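Local coordinates for protein GH3 beta-N-acetylglucosaminidase (Paenibacillaceae, PDB 6K5J) that hydrolyses terminal beta-linked N-acetylglucosamine residues from the non-reducing ends of glycosides, as a member of glycoside hydrolase family 3, at residues 98-103 with 363-368; 105-110 with 370-375; 407-412 with 504-509. One frame throughout, in Å; residues are numbered along the deposited sequence.

Contact 1: 98-103 with 363-368; sequences VVPGNM and ELVERI
Pro100 sets the CD corner of its ring against the side chain of Val365, closest at Pro100 CD to Val365 CB, 3.7 Å. The two side chains meet at a slant, so that Pro100 CD also comes within 3.9 Å of Val365 CG1. In Val365, CG1 is anti to the carbonyl carbon (chi1 -60°), which turns this methyl to the proline and leaves the other branch, CG2, 4.0 Å from the carbonyl oxygen Val98 O. Nearly one turn further along the helix, Ile368 meets the adjoining ring atom: its branch methyl CG2 sits 3.9 Å from Pro100 CG, the two side chains crossing at about a right angle. Val99 adds a looser touch, CG2 to Val365 CG1 at 4.3 Å, and also packs on Ala117, Ile120 and Ile121 of helix 111-127. Pro100 is also touched by Glu504 and by Ser508 of helix 507-517. The contact thus seats the loop leading into helix 102-108, in the N-terminal family 3 domain, on helix 359-372, which leads into strand 374-377 of the six-stranded mixed sheet. Between the two segments the side chains meet carbon to carbon, and the proline nitrogen has no hydrogen to offer; the fit therefore rests on shape and probably on the exclusion of water rather than on directional bonds.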
ATOM      1  N   VAL A  98      -0.206  -3.003 -13.834  1.00 18.15           N
ATOM      2  CA  VAL A  98      -1.031  -2.808 -12.647  1.00 20.40           C
ATOM      3  C   VAL A  98      -1.264  -4.194 -12.052  1.00 24.33           C
ATOM      4  O   VAL A  98      -1.923  -5.041 -12.654  1.00 25.28           O
ATOM      5  CB  VAL A  98      -2.346  -2.089 -12.977  1.00 23.63           C
ATOM      6  CG1 VAL A  98      -3.189  -1.910 -11.712  1.00 23.82           C
ATOM      7  CG2 VAL A  98      -2.048  -0.737 -13.588  1.00 23.94           C
ATOM      8  N   VAL A  99      -0.682  -4.437 -10.885  1.00 16.93           N
ATOM      9  CA  VAL A  99      -0.633  -5.759 -10.279  1.00 20.41           C
ATOM     10  C   VAL A  99      -1.748  -5.833  -9.236  1.00 20.80           C
ATOM     11  O   VAL A  99      -2.009  -4.828  -8.563  1.00 23.60           O
ATOM     12  CB  VAL A  99       0.766  -5.987  -9.681  1.00 24.65           C
ATOM     13  CG1 VAL A  99       0.790  -7.131  -8.729  1.00 23.19           C
ATOM     14  CG2 VAL A  99       1.793  -6.170 -10.820  1.00 21.26           C
ATOM     15  N   PRO A 100      -2.419  -6.974  -9.061  1.00 21.86           N
ATOM     16  CA  PRO A 100      -3.422  -7.088  -7.990  1.00 22.14           C
ATOM     17  C   PRO A 100      -2.824  -6.818  -6.619  1.00 21.30           C
ATOM     18  O   PRO A 100      -1.658  -7.121  -6.354  1.00 20.76           O
ATOM     19  CB  PRO A 100      -3.894  -8.540  -8.098  1.00 20.95           C
ATOM     20  CG  PRO A 100      -3.626  -8.915  -9.505  1.00 28.46           C
ATOM     21  CD  PRO A 100      -2.359  -8.197  -9.877  1.00 23.61           C
ATOM     22  N   GLY A 101      -3.654  -6.257  -5.738  1.00 20.87           N
ATOM     23  CA  GLY A 101      -3.224  -5.877  -4.412  1.00 18.90           C
ATOM     24  C   GLY A 101      -3.470  -6.985  -3.404  1.00 18.40           C
ATOM     25  O   GLY A 101      -3.945  -8.069  -3.726  1.00 16.97           O
ATOM     26  N   ASN A 102      -3.155  -6.675  -2.147  1.00 17.19           N
ATOM     27  CA  ASN A 102      -3.001  -7.725  -1.146  1.00 18.52           C
ATOM     28  C   ASN A 102      -4.297  -8.494  -0.924  1.00 16.36           C
ATOM     29  O   ASN A 102      -4.308  -9.725  -0.984  1.00 16.21           O
ATOM     30  CB  ASN A 102      -2.476  -7.132   0.160  1.00 19.03           C
ATOM     31  CG  ASN A 102      -0.972  -6.962   0.143  1.00 19.11           C
ATOM     32  OD1 ASN A 102      -0.343  -6.989  -0.928  1.00 20.40           O
ATOM     33  ND2 ASN A 102      -0.383  -6.811   1.321  1.00 17.39           N
ATOM     34  N   MET A 103      -5.406  -7.799  -0.661  1.00 15.50           N
ATOM     35  CA  MET A 103      -6.592  -8.573  -0.318  1.00 17.77           C
ATOM     36  C   MET A 103      -7.149  -9.315  -1.532  1.00 18.09           C
ATOM     37  O   MET A 103      -7.719 -10.398  -1.378  1.00 16.56           O
ATOM     38  CB  MET A 103      -7.673  -7.700   0.329  1.00 17.04           C
ATOM     39  CG  MET A 103      -8.768  -8.571   0.988  1.00 17.80           C
ATOM     40  SD  MET A 103      -9.886  -7.677   2.093  1.00 20.33           S
ATOM     41  CE  MET A 103      -8.770  -7.375   3.476  1.00 18.26           C
ATOM     42  N   GLU A 363      -1.312 -10.911 -18.995  1.00 22.85           N
ATOM     43  CA  GLU A 363      -2.144 -12.110 -18.946  1.00 26.46           C
ATOM     44  C   GLU A 363      -1.936 -12.883 -17.654  1.00 23.39           C
ATOM     45  O   GLU A 363      -2.882 -13.483 -17.134  1.00 26.39           O
ATOM     46  CB  GLU A 363      -1.869 -12.982 -20.170  1.00 28.07           C
ATOM     47  CG  GLU A 363      -2.428 -12.345 -21.431  1.00 29.88           C
ATOM     48  CD  GLU A 363      -1.850 -12.933 -22.698  1.00 37.69           C
ATOM     49  OE1 GLU A 363      -1.081 -13.915 -22.606  1.00 38.56           O
ATOM     50  OE2 GLU A 363      -2.188 -12.420 -23.783  1.00 42.71           O
ATOM     51  N   LEU A 364      -0.723 -12.852 -17.106  1.00 23.06           N
ATOM     52  CA  LEU A 364      -0.478 -13.483 -15.816  1.00 22.67           C
ATOM     53  C   LEU A 364      -1.338 -12.856 -14.715  1.00 26.43           C
ATOM     54  O   LEU A 364      -1.955 -13.571 -13.914  1.00 22.89           O
ATOM     55  CB  LEU A 364       1.006 -13.373 -15.462  1.00 23.91           C
ATOM     56  CG  LEU A 364       1.509 -14.187 -14.269  1.00 31.78           C
ATOM     57  CD1 LEU A 364       2.987 -14.494 -14.448  1.00 36.71           C
ATOM     58  CD2 LEU A 364       1.279 -13.474 -12.937  1.00 31.34           C
ATOM     59  N   VAL A 365      -1.361 -11.518 -14.630  1.00 23.53           N
ATOM     60  CA  VAL A 365      -2.125 -10.886 -13.554  1.00 22.06           C
ATOM     61  C   VAL A 365      -3.624 -11.017 -13.815  1.00 19.97           C
ATOM     62  O   VAL A 365      -4.417 -11.081 -12.868  1.00 20.45           O
ATOM     63  CB  VAL A 365      -1.713  -9.409 -13.336  1.00 27.05           C
ATOM     64  CG1 VAL A 365      -0.231  -9.296 -12.958  1.00 20.14           C
ATOM     65  CG2 VAL A 365      -2.032  -8.557 -14.525  1.00 24.36           C
ATOM     66  N   GLU A 366      -4.035 -11.068 -15.085  1.00 17.42           N
ATOM     67  CA  GLU A 366      -5.432 -11.372 -15.395  1.00 19.95           C
ATOM     68  C   GLU A 366      -5.841 -12.727 -14.825  1.00 21.32           C
ATOM     69  O   GLU A 366      -6.926 -12.874 -14.248  1.00 19.47           O
ATOM     70  CB  GLU A 366      -5.649 -11.329 -16.911  1.00 21.47           C
ATOM     71  CG  GLU A 366      -5.742  -9.895 -17.441  1.00 22.57           C
ATOM     72  CD  GLU A 366      -5.815  -9.811 -18.949  1.00 27.79           C
ATOM     73  OE1 GLU A 366      -5.675 -10.860 -19.625  1.00 24.66           O
ATOM     74  OE2 GLU A 366      -6.011  -8.680 -19.455  1.00 27.88           O
ATOM     75  N   ARG A 367      -4.968 -13.722 -14.944  1.00 19.90           N
ATOM     76  CA  ARG A 367      -5.300 -15.036 -14.411  1.00 22.95           C
ATOM     77  C   ARG A 367      -5.359 -15.027 -12.889  1.00 22.26           C
ATOM     78  O   ARG A 367      -6.150 -15.771 -12.300  1.00 20.84           O
ATOM     79  CB  ARG A 367      -4.308 -16.064 -14.941  1.00 24.35           C
ATOM     80  CG  ARG A 367      -4.492 -16.286 -16.439  1.00 28.04           C
ATOM     81  CD  ARG A 367      -3.587 -17.391 -16.998  1.00 32.44           C
ATOM     82  NE  ARG A 367      -3.467 -17.200 -18.434  1.00 34.64           N
ATOM     83  CZ  ARG A 367      -2.380 -16.738 -19.035  1.00 33.88           C
ATOM     84  NH1 ARG A 367      -1.299 -16.448 -18.323  1.00 31.93           N
ATOM     85  NH2 ARG A 367      -2.379 -16.567 -20.348  1.00 33.25           N
ATOM     86  N   ILE A 368      -4.560 -14.177 -12.237  1.00 20.31           N
ATOM     87  CA  ILE A 368      -4.657 -14.018 -10.785  1.00 20.82           C
ATOM     88  C   ILE A 368      -6.034 -13.491 -10.392  1.00 22.08           C
ATOM     89  O   ILE A 368      -6.693 -14.031  -9.496  1.00 20.04           O
ATOM     90  CB  ILE A 368      -3.540 -13.088 -10.271  1.00 21.46           C
ATOM     91  CG1 ILE A 368      -2.157 -13.708 -10.506  1.00 25.39           C
ATOM     92  CG2 ILE A 368      -3.737 -12.762  -8.805  1.00 23.69           C
ATOM     93  CD1 ILE A 368      -1.040 -12.831 -10.013  1.00 24.65           C
TER

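Contact 2: 105-110 with 370-375; sequences LGAAGD and EKSITL
Asp110 has CG anti to its backbone N (chi1 -170°), while Lys371 runs extended through chi2 and then bends at chi3 (85°), and with these torsions the two charged ends meet. The salt bridge joins Asp110 OD2 to Lys371 NZ at 3.1 Å, the side chains approaching at an oblique angle. The other carboxylate oxygen, OD1, is taken by the backbone N of Glu112, so Asp110 is the N-cap of helix 111-127 and its charge is shared between that helix start and the lysine; both would be expected to keep it ionised. At its root Lys371 packs on an alanine, with Ala108 CB 3.8 Å from Lys371 CB. Beside this pair Ala108 CA points a C-H at Lys371 O, 3.5 Å away. A water lies 3.1 Å from both Ala108 O and Lys371 O and could donate to either, but other acceptors compete for its two protons. The backbones come close here, Ala108 CA to Ser372 CA being 4.3 Å, and the small side chains leave room for that. Ala107 CB rests 3.5 Å from Ser372 O, a carbonyl that also accepts an in-plane hydrogen bond of 2.8 Å from Thr374 OG1. Thr374 OG1 is bonded to Tyr503 OH as well, and Ser372 OG to Ala104 O. The touching parts, 107-110 and 371-374, run 157° apart, almost antiparallel. A helix end that leaves by a positive-phi glycine, Gly109, and enters the next helix through an aspartate N-cap is thereby set against the helix-to-strand step into edge strand 374-377, an interface between barrel and alpha/beta domains of the kind found in two-domain family 3 glycoside hydrolases.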
ATOM      1  N   LEU A 105      -5.166 -10.743  -3.666  1.00 15.78           N
ATOM      2  CA  LEU A 105      -4.322 -11.935  -3.637  1.00 17.36           C
ATOM      3  C   LEU A 105      -4.754 -12.889  -2.527  1.00 18.92           C
ATOM      4  O   LEU A 105      -4.725 -14.111  -2.706  1.00 18.58           O
ATOM      5  CB  LEU A 105      -2.851 -11.534  -3.459  1.00 17.07           C
ATOM      6  CG  LEU A 105      -2.168 -10.901  -4.685  1.00 16.85           C
ATOM      7  CD1 LEU A 105      -0.886 -10.149  -4.285  1.00 20.12           C
ATOM      8  CD2 LEU A 105      -1.861 -11.975  -5.732  1.00 19.30           C
ATOM      9  N   GLY A 106      -5.141 -12.346  -1.369  1.00 18.72           N
ATOM     10  CA  GLY A 106      -5.604 -13.192  -0.274  1.00 14.93           C
ATOM     11  C   GLY A 106      -6.840 -13.997  -0.630  1.00 17.23           C
ATOM     12  O   GLY A 106      -6.956 -15.170  -0.258  1.00 16.95           O
ATOM     13  N   ALA A 107      -7.778 -13.385  -1.361  1.00 16.80           N
ATOM     14  CA  ALA A 107      -8.987 -14.105  -1.767  1.00 18.46           C
ATOM     15  C   ALA A 107      -8.688 -15.210  -2.773  1.00 19.03           C
ATOM     16  O   ALA A 107      -9.415 -16.209  -2.822  1.00 20.46           O
ATOM     17  CB  ALA A 107     -10.015 -13.145  -2.362  1.00 17.36           C
ATOM     18  N   ALA A 108      -7.658 -15.042  -3.605  1.00 19.08           N
ATOM     19  CA  ALA A 108      -7.245 -16.134  -4.487  1.00 19.41           C
ATOM     20  C   ALA A 108      -6.562 -17.257  -3.706  1.00 23.86           C
ATOM     21  O   ALA A 108      -6.605 -18.420  -4.127  1.00 21.80           O
ATOM     22  CB  ALA A 108      -6.325 -15.596  -5.591  1.00 19.19           C
ATOM     23  N   GLY A 109      -5.927 -16.932  -2.580  1.00 21.59           N
ATOM     24  CA  GLY A 109      -5.457 -17.919  -1.623  1.00 23.51           C
ATOM     25  C   GLY A 109      -4.145 -18.597  -1.949  1.00 26.30           C
ATOM     26  O   GLY A 109      -3.783 -19.560  -1.263  1.00 27.73           O
ATOM     27  N   ASP A 110      -3.407 -18.126  -2.953  1.00 24.13           N
ATOM     28  CA  ASP A 110      -2.276 -18.868  -3.516  1.00 25.12           C
ATOM     29  C   ASP A 110      -0.985 -18.093  -3.273  1.00 23.14           C
ATOM     30  O   ASP A 110      -0.797 -17.007  -3.829  1.00 21.77           O
ATOM     31  CB  ASP A 110      -2.508 -19.115  -5.006  1.00 26.07           C
ATOM     32  CG  ASP A 110      -1.506 -20.078  -5.613  1.00 36.02           C
ATOM     33  OD1 ASP A 110      -0.410 -20.262  -5.042  1.00 39.54           O
ATOM     34  OD2 ASP A 110      -1.816 -20.656  -6.678  1.00 42.95           O
ATOM     35  N   GLU A 370      -8.843 -13.604 -11.963  1.00 18.87           N
ATOM     36  CA  GLU A 370      -9.901 -14.593 -12.190  1.00 21.12           C
ATOM     37  C   GLU A 370     -10.101 -15.493 -10.974  1.00 18.82           C
ATOM     38  O   GLU A 370     -11.217 -15.960 -10.725  1.00 20.09           O
ATOM     39  CB  GLU A 370      -9.592 -15.448 -13.426  1.00 19.66           C
ATOM     40  CG  GLU A 370      -9.610 -14.669 -14.751  1.00 19.99           C
ATOM     41  CD  GLU A 370      -9.356 -15.553 -15.972  1.00 25.99           C
ATOM     42  OE1 GLU A 370      -9.385 -16.793 -15.840  1.00 23.94           O
ATOM     43  OE2 GLU A 370      -9.126 -14.998 -17.065  1.00 26.94           O
ATOM     44  N   LYS A 371      -9.033 -15.761 -10.216  1.00 18.42           N
ATOM     45  CA  LYS A 371      -9.133 -16.600  -9.027  1.00 19.65           C
ATOM     46  C   LYS A 371      -9.600 -15.838  -7.793  1.00 19.21           C
ATOM     47  O   LYS A 371      -9.902 -16.468  -6.774  1.00 20.22           O
ATOM     48  CB  LYS A 371      -7.773 -17.257  -8.720  1.00 24.06           C
ATOM     49  CG  LYS A 371      -7.366 -18.367  -9.684  1.00 24.17           C
ATOM     50  CD  LYS A 371      -5.986 -18.960  -9.327  1.00 35.42           C
ATOM     51  CE  LYS A 371      -6.079 -20.060  -8.262  1.00 44.67           C
ATOM     52  NZ  LYS A 371      -4.732 -20.476  -7.722  1.00 41.59           N
ATOM     53  N   SER A 372      -9.678 -14.512  -7.864  1.00 17.78           N
ATOM     54  CA  SER A 372      -9.894 -13.653  -6.707  1.00 19.30           C
ATOM     55  C   SER A 372     -11.360 -13.279  -6.487  1.00 19.46           C
ATOM     56  O   SER A 372     -11.812 -13.246  -5.337  1.00 17.22           O
ATOM     57  CB  SER A 372      -9.035 -12.381  -6.866  1.00 16.14           C
ATOM     58  OG  SER A 372      -9.175 -11.493  -5.775  1.00 23.30           O
ATOM     59  N   ILE A 373     -12.121 -13.020  -7.560  1.00 18.69           N
ATOM     60  CA  ILE A 373     -13.504 -12.559  -7.421  1.00 18.56           C
ATOM     61  C   ILE A 373     -14.288 -13.503  -6.523  1.00 18.44           C
ATOM     62  O   ILE A 373     -14.259 -14.727  -6.698  1.00 19.88           O
ATOM     63  CB  ILE A 373     -14.184 -12.438  -8.798  1.00 18.06           C
ATOM     64  CG1 ILE A 373     -13.320 -11.602  -9.763  1.00 17.22           C
ATOM     65  CG2 ILE A 373     -15.598 -11.867  -8.616  1.00 17.57           C
ATOM     66  CD1 ILE A 373     -13.098 -10.148  -9.320  1.00 18.79           C
ATOM     67  N   THR A 374     -15.016 -12.923  -5.570  1.00 15.93           N
ATOM     68  CA  THR A 374     -15.680 -13.663  -4.507  1.00 19.91           C
ATOM     69  C   THR A 374     -17.166 -13.333  -4.499  1.00 19.50           C
ATOM     70  O   THR A 374     -17.552 -12.183  -4.701  1.00 20.63           O
ATOM     71  CB  THR A 374     -15.041 -13.306  -3.161  1.00 19.49           C
ATOM     72  OG1 THR A 374     -13.633 -13.581  -3.236  1.00 19.40           O
ATOM     73  CG2 THR A 374     -15.666 -14.099  -2.022  1.00 18.81           C
ATOM     74  N   LEU A 375     -18.000 -14.345  -4.285  1.00 20.37           N
ATOM     75  CA  LEU A 375     -19.441 -14.161  -4.163  1.00 21.60           C
ATOM     76  C   LEU A 375     -19.811 -14.315  -2.695  1.00 21.25           C
ATOM     77  O   LEU A 375     -19.644 -15.395  -2.124  1.00 21.25           O
ATOM     78  CB  LEU A 375     -20.206 -15.174  -5.022  1.00 23.48           C
ATOM     79  CG  LEU A 375     -21.749 -15.125  -4.969  1.00 25.02           C
ATOM     80  CD1 LEU A 375     -22.279 -13.713  -5.230  1.00 21.25           C
ATOM     81  CD2 LEU A 375     -22.350 -16.101  -5.968  1.00 26.93           C
TER
HETATM   82  O   HOH W   1      -9.053 -19.268  -5.777  1.00 31.16           O

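Contact 3: 407-412 with 504-509; sequences LPRKET and ENTPSA
The Arg409 guanidinium is sandwiched: Thr506 CA lies 4.2 Å above the centre of one face, and Leu407 CG, from the arginine's own segment, 4.1 Å above the centre of the opposite one. At the edge, in the guanidinium plane, is Asn505 OD1, which accepts from Arg409 NE at 2.8 Å and, weakly, from Arg409 NH2 at 3.1 Å. The amide is turned 79° to the guanidinium, and NE stands well above the carbonyl plane of the asparagine. A bend at chi2 of Arg409 (-78°) brings CD beside the backbone oxygen Asn505 O, while Arg409 CG packs 3.6 Å from Asn505 ND2. Arg409 NH2 has a second acceptor in Gly87 O, and Trp394 touches both Arg409 and Asn505. A leucine in place of Arg409 would probably leave Asn505 OD1 and Gly87 O without these donors and let the asparagine amide turn more easily. Segment 407-412 is the last part of the loop between strand 390-396 and helix 413-419 of the alpha/beta domain, and it borders the start of helix 507-517. Thr506 is the N-cap of that helix: its OG1 accepts from Ala509 N and donates to Glu504 OE2 at 2.7 Å. Two waters also bridge the segments, one between Leu407 O and Asn505 ND2, the other between Glu411 O and Asn505 O. Glu411, the centre of an inverse gamma turn, lays its bent side chain by Pro507, CB to CB 3.8 Å and Glu411 OE1 to Pro507 CG 3.6 Å.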
ATOM      1  N   LEU A 407      -7.294   8.390  -8.728  1.00 47.00           N
ATOM      2  CA  LEU A 407      -6.575   7.437  -9.567  1.00 45.03           C
ATOM      3  C   LEU A 407      -7.547   6.963 -10.634  1.00 46.71           C
ATOM      4  O   LEU A 407      -8.229   5.942 -10.466  1.00 39.11           O
ATOM      5  CB  LEU A 407      -6.039   6.274  -8.731  1.00 40.62           C
ATOM      6  CG  LEU A 407      -5.191   5.194  -9.397  1.00 43.98           C
ATOM      7  CD1 LEU A 407      -4.380   5.818 -10.508  1.00 45.86           C
ATOM      8  CD2 LEU A 407      -4.290   4.526  -8.362  1.00 36.43           C
ATOM      9  N   PRO A 408      -7.643   7.686 -11.750  1.00 48.02           N
ATOM     10  CA  PRO A 408      -8.640   7.334 -12.768  1.00 47.90           C
ATOM     11  C   PRO A 408      -8.321   5.991 -13.404  1.00 39.53           C
ATOM     12  O   PRO A 408      -7.157   5.628 -13.590  1.00 47.32           O
ATOM     13  CB  PRO A 408      -8.537   8.478 -13.783  1.00 51.52           C
ATOM     14  CG  PRO A 408      -7.120   8.951 -13.657  1.00 52.44           C
ATOM     15  CD  PRO A 408      -6.750   8.772 -12.200  1.00 51.13           C
ATOM     16  N   ARG A 409      -9.378   5.242 -13.709  1.00 40.32           N
ATOM     17  CA  ARG A 409      -9.268   3.926 -14.323  1.00 34.75           C
ATOM     18  C   ARG A 409     -10.000   3.951 -15.657  1.00 31.94           C
ATOM     19  O   ARG A 409     -11.201   4.236 -15.699  1.00 36.90           O
ATOM     20  CB  ARG A 409      -9.851   2.840 -13.413  1.00 33.58           C
ATOM     21  CG  ARG A 409      -9.254   2.821 -12.007  1.00 34.00           C
ATOM     22  CD  ARG A 409      -7.868   2.160 -11.960  1.00 32.67           C
ATOM     23  NE  ARG A 409      -7.565   1.693 -10.608  1.00 30.02           N
ATOM     24  CZ  ARG A 409      -6.363   1.311 -10.179  1.00 31.20           C
ATOM     25  NH1 ARG A 409      -5.304   1.331 -10.988  1.00 28.09           N
ATOM     26  NH2 ARG A 409      -6.220   0.910  -8.924  1.00 32.59           N
ATOM     27  N   LYS A 410      -9.283   3.638 -16.737  1.00 29.22           N
ATOM     28  CA  LYS A 410      -9.924   3.533 -18.046  1.00 34.05           C
ATOM     29  C   LYS A 410     -10.616   2.184 -18.238  1.00 33.26           C
ATOM     30  O   LYS A 410     -11.708   2.115 -18.816  1.00 27.85           O
ATOM     31  CB  LYS A 410      -8.893   3.759 -19.153  1.00 33.93           C
ATOM     32  CG  LYS A 410      -9.491   3.758 -20.556  1.00 41.66           C
ATOM     33  CD  LYS A 410      -8.427   3.503 -21.607  1.00 47.66           C
ATOM     34  CE  LYS A 410      -8.501   2.078 -22.142  1.00 50.62           C
ATOM     35  NZ  LYS A 410      -9.420   1.982 -23.312  1.00 52.07           N
ATOM     36  N   GLU A 411      -9.993   1.098 -17.780  1.00 29.43           N
ATOM     37  CA  GLU A 411     -10.547  -0.245 -17.976  1.00 26.81           C
ATOM     38  C   GLU A 411     -11.536  -0.554 -16.850  1.00 25.19           C
ATOM     39  O   GLU A 411     -11.286  -1.354 -15.942  1.00 25.61           O
ATOM     40  CB  GLU A 411      -9.428  -1.279 -18.054  1.00 26.46           C
ATOM     41  CG  GLU A 411      -8.498  -1.122 -19.261  1.00 30.73           C
ATOM     42  CD  GLU A 411      -7.295  -0.228 -18.993  1.00 41.30           C
ATOM     43  OE1 GLU A 411      -7.221   0.415 -17.922  1.00 38.06           O
ATOM     44  OE2 GLU A 411      -6.404  -0.185 -19.862  1.00 50.26           O
ATOM     45  N   THR A 412     -12.674   0.132 -16.920  1.00 23.83           N
ATOM     46  CA  THR A 412     -13.759  -0.012 -15.962  1.00 21.66           C
ATOM     47  C   THR A 412     -14.505  -1.324 -16.188  1.00 21.91           C
ATOM     48  O   THR A 412     -14.298  -2.027 -17.179  1.00 22.05           O
ATOM     49  CB  THR A 412     -14.748   1.147 -16.104  1.00 24.79           C
ATOM     50  OG1 THR A 412     -15.356   1.082 -17.406  1.00 25.31           O
ATOM     51  CG2 THR A 412     -14.035   2.499 -15.933  1.00 26.08           C
ATOM     52  N   GLU A 504     -10.639  -4.383  -5.326  1.00 18.61           N
ATOM     53  CA  GLU A 504      -9.893  -3.331  -6.012  1.00 18.99           C
ATOM     54  C   GLU A 504     -10.639  -3.023  -7.305  1.00 19.99           C
ATOM     55  O   GLU A 504     -11.527  -3.774  -7.722  1.00 19.42           O
ATOM     56  CB  GLU A 504      -8.442  -3.731  -6.299  1.00 20.14           C
ATOM     57  CG  GLU A 504      -8.328  -4.983  -7.132  1.00 18.53           C
ATOM     58  CD  GLU A 504      -6.917  -5.514  -7.179  1.00 20.31           C
ATOM     59  OE1 GLU A 504      -6.190  -5.400  -6.165  1.00 20.34           O
ATOM     60  OE2 GLU A 504      -6.537  -6.043  -8.241  1.00 22.58           O
ATOM     61  N   ASN A 505     -10.277  -1.899  -7.935  1.00 18.86           N
ATOM     62  CA  ASN A 505     -10.858  -1.502  -9.216  1.00 20.62           C
ATOM     63  C   ASN A 505      -9.827  -1.524 -10.343  1.00 22.49           C
ATOM     64  O   ASN A 505      -9.925  -0.753 -11.302  1.00 23.09           O
ATOM     65  CB  ASN A 505     -11.520  -0.125  -9.110  1.00 22.45           C
ATOM     66  CG  ASN A 505     -10.522   0.999  -8.879  1.00 23.37           C
ATOM     67  OD1 ASN A 505      -9.337   0.762  -8.680  1.00 22.47           O
ATOM     68  ND2 ASN A 505     -11.011   2.239  -8.897  1.00 26.58           N
ATOM     69  N   THR A 506      -8.826  -2.396 -10.227  1.00 22.05           N
ATOM     70  CA  THR A 506      -7.772  -2.530 -11.222  1.00 20.19           C
ATOM     71  C   THR A 506      -8.322  -3.052 -12.547  1.00 21.83           C
ATOM     72  O   THR A 506      -9.405  -3.641 -12.586  1.00 18.76           O
ATOM     73  CB  THR A 506      -6.712  -3.507 -10.728  1.00 22.31           C
ATOM     74  OG1 THR A 506      -7.335  -4.778 -10.488  1.00 19.77           O
ATOM     75  CG2 THR A 506      -6.066  -3.009  -9.445  1.00 22.02           C
ATOM     76  N   PRO A 507      -7.569  -2.885 -13.645  1.00 20.77           N
ATOM     77  CA  PRO A 507      -8.033  -3.447 -14.923  1.00 21.76           C
ATOM     78  C   PRO A 507      -8.311  -4.939 -14.857  1.00 20.69           C
ATOM     79  O   PRO A 507      -9.359  -5.386 -15.334  1.00 19.42           O
ATOM     80  CB  PRO A 507      -6.879  -3.114 -15.883  1.00 21.23           C
ATOM     81  CG  PRO A 507      -6.300  -1.850 -15.330  1.00 28.29           C
ATOM     82  CD  PRO A 507      -6.370  -2.038 -13.822  1.00 22.69           C
ATOM     83  N   SER A 508      -7.403  -5.724 -14.257  1.00 19.28           N
ATOM     84  CA  SER A 508      -7.580  -7.171 -14.255  1.00 18.97           C
ATOM     85  C   SER A 508      -8.721  -7.604 -13.344  1.00 19.31           C
ATOM     86  O   SER A 508      -9.369  -8.616 -13.623  1.00 17.03           O
ATOM     87  CB  SER A 508      -6.277  -7.874 -13.858  1.00 19.62           C
ATOM     88  OG  SER A 508      -5.924  -7.592 -12.514  1.00 20.41           O
ATOM     89  N   ALA A 509      -8.976  -6.869 -12.256  1.00 19.15           N
ATOM     90  CA  ALA A 509     -10.090  -7.224 -11.379  1.00 17.21           C
ATOM     91  C   ALA A 509     -11.421  -6.944 -12.061  1.00 18.79           C
ATOM     92  O   ALA A 509     -12.374  -7.712 -11.916  1.00 18.80           O
ATOM     93  CB  ALA A 509     -10.002  -6.455 -10.055  1.00 18.32           C
TER
HETATM   94  O   HOH W   2      -9.333   4.688  -8.255  1.00 33.26           O
HETATM   95  O   HOH W   3      -9.448  -0.456 -14.037  1.00 25.57           O

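How the contacts relate
From the N terminus, the chain first passes 98-103 and 105-110, the entry and exit of helix 102-108 in the barrel domain. Some 260 residues later helix 359-372 returns: 363-368 closes contact 1, and 370-375, at the helix end and the start of strand 374-377, closes contact 2. The two therefore cross, and they touch where Ile368 CG2 meets Leu105 CD2 at 3.7 Å. Contact 3 follows in series, closing a loop of about 90 residues inside the alpha/beta domain. It reaches back to contact 1 through Glu504 OE1 and Gly101 N, probably hydrogen-bonded. Contact 2 touches contact 3 at Ile373 and Ala509; contacts 1 and 2 join the barrel to the alpha/beta domain, and contact 3 lies beside that seam.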